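Local coordinates for uncharacterized protein DUF1185 (PDB 3BYQ) that is of unknown function but probably plays a role in amino-acid metabolism, as a member of a family with a variant of the Bacillus chorismate mutase fold, at residues H19-P25 / R173-R177. Sequence-based numbering, arbitrary orientation.
With EDO (1,2-ethanediol), chain R; EDO (1,2-ethanediol), chain C.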
# COMPACT_ATOMS: atom_id res chain seq x y z
N HIS B 19 20.17 8.62 -14.71
CA HIS B 19 20.96 9.10 -13.57
C HIS B 19 20.16 8.95 -12.30
O HIS B 19 18.98 8.62 -12.35
CB HIS B 19 21.32 10.59 -13.73
CG HIS B 19 20.15 11.53 -13.63
ND1 HIS B 19 19.61 11.93 -12.43
CD2 HIS B 19 19.46 12.18 -14.59
CE1 HIS B 19 18.63 12.78 -12.65
NE2 HIS B 19 18.51 12.94 -13.95
N GLU B 20 20.85 9.22 -11.19
CA GLU B 20 20.23 9.34 -9.85
C GLU B 20 20.82 10.54 -9.12
O GLU B 20 21.38 10.44 -8.03
CB GLU B 20 20.28 8.07 -9.03
CG GLU B 20 19.22 8.13 -7.96
CD GLU B 20 19.23 6.98 -7.00
OE1 GLU B 20 20.13 6.11 -7.02
OE2 GLU B 20 18.32 6.96 -6.20
N ASN B 21 20.74 11.66 -9.84
CA ASN B 21 21.16 12.99 -9.39
C ASN B 21 22.66 13.23 -9.29
O ASN B 21 23.13 14.21 -8.70
CB ASN B 21 20.39 13.38 -8.11
CG ASN B 21 18.84 13.37 -8.32
OD1 ASN B 21 18.07 12.70 -7.59
ND2 ASN B 21 18.39 14.06 -9.36
N GLY B 22 23.41 12.32 -9.89
CA GLY B 22 24.86 12.39 -9.97
C GLY B 22 25.26 12.57 -11.42
O GLY B 22 24.40 12.70 -12.29
N PRO B 23 26.56 12.55 -11.71
CA PRO B 23 27.03 12.67 -13.09
C PRO B 23 26.54 11.49 -13.91
O PRO B 23 26.79 10.33 -13.58
CB PRO B 23 28.55 12.67 -12.95
CG PRO B 23 28.86 12.54 -11.52
CD PRO B 23 27.65 12.24 -10.76
N ALA B 24 25.82 11.79 -14.97
CA ALA B 24 25.17 10.75 -15.75
C ALA B 24 26.20 9.89 -16.46
O ALA B 24 27.19 10.41 -16.95
CB ALA B 24 24.17 11.34 -16.75
N PRO B 25 25.99 8.57 -16.52
CA PRO B 25 26.92 7.74 -17.25
C PRO B 25 26.72 7.88 -18.75
O PRO B 25 25.67 8.30 -19.18
CB PRO B 25 26.54 6.33 -16.79
CG PRO B 25 25.13 6.44 -16.47
CD PRO B 25 24.95 7.77 -15.87
N ARG B 173 25.13 -0.18 -11.61
CA ARG B 173 24.38 0.97 -11.08
C ARG B 173 24.91 2.25 -11.75
O ARG B 173 26.13 2.40 -12.00
CB ARG B 173 24.55 1.14 -9.59
CG ARG B 173 24.00 -0.01 -8.74
CD ARG B 173 24.08 0.27 -7.23
NE ARG B 173 25.45 0.45 -6.78
CZ ARG B 173 26.30 -0.55 -6.60
NH1 ARG B 173 25.94 -1.80 -6.83
NH2 ARG B 173 27.54 -0.27 -6.21
N VAL B 174 24.03 3.21 -11.97
CA VAL B 174 24.41 4.43 -12.72
C VAL B 174 25.48 5.28 -12.08
O VAL B 174 26.20 5.96 -12.80
CB VAL B 174 23.18 5.33 -13.10
CG1 VAL B 174 22.27 4.55 -14.07
CG2 VAL B 174 22.45 5.74 -11.80
N HIS B 175 25.61 5.20 -10.75
CA HIS B 175 26.65 5.93 -10.00
C HIS B 175 27.48 5.02 -9.12
O HIS B 175 27.92 5.41 -8.06
CB HIS B 175 26.08 7.09 -9.17
CG HIS B 175 25.27 8.03 -9.97
ND1 HIS B 175 25.68 8.53 -11.19
CD2 HIS B 175 24.06 8.58 -9.72
CE1 HIS B 175 24.74 9.32 -11.67
NE2 HIS B 175 23.75 9.38 -10.80
N ALA B 176 27.69 3.81 -9.59
CA ALA B 176 28.52 2.85 -8.85
C ALA B 176 29.89 3.47 -8.56
O ALA B 176 30.61 3.94 -9.47
CB ALA B 176 28.65 1.54 -9.59
N ARG B 177 30.24 3.42 -7.28
CA ARG B 177 31.51 3.99 -6.78
C ARG B 177 32.03 3.46 -5.45
O ARG B 177 32.66 4.20 -4.70
CB ARG B 177 31.36 5.50 -6.73
CG ARG B 177 30.30 6.03 -5.77
CD ARG B 177 30.02 7.47 -6.13
NE ARG B 177 29.18 8.20 -5.16
CZ ARG B 177 27.85 8.25 -5.20
NH1 ARG B 177 27.14 7.54 -6.06
NH2 ARG B 177 27.21 9.01 -4.32
C1 EDO R . 30.48 7.63 -10.63
O1 EDO R . 30.28 6.22 -10.87
C2 EDO R . 29.20 8.45 -10.83
O2 EDO R . 28.53 8.25 -12.09
C1 EDO C . 37.47 2.80 -5.10
O1 EDO C . 38.12 1.94 -4.15
C2 EDO C . 36.33 3.54 -4.41
O2 EDO C . 35.79 4.54 -5.29
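The imidazole of His175 slots against the backbone of residues 19-22, and one hydrogen bond fixes its far end: Glu20 N donates to His175 NE2 at 2.9 Å. The N-H points well at the acceptor (161°), yet Glu20 N lies 32° out of the ring plane. Apolar contacts cover both ring faces. Gly22 CA makes a CH-pi contact 3.7 Å from the His175 centroid, while Val174 CG2 sits over the opposite face. With CG beside its own backbone N (chi1 -54°), His175 swings its ring between the two. The loop joining antiparallel strands 7-17 and 29-39 is thereby tied to the segment following strand 161-169, which pairs with 29-39 in the same sheet of this chorismate mutase-like fold. Pro25 lies slantwise across Val174, CG to CB 4.0 Å. Within each segment a side chain bonds to the backbone: Asn21 N donates to His19 ND1 (2.8 Å), almost in that ring's plane, and Arg177 NH1 to His175 O (3.0 Å). An ethanediol, probably from the crystallisation liquor, bridges the segments, its O2 hydrogen-bonded to His175 ND1 (3.0 Å) and donating to Pro23 O (3.1 Å). The Glu20 carboxylate turns to other subunits, forming a salt bridge with Arg158 of a third subunit.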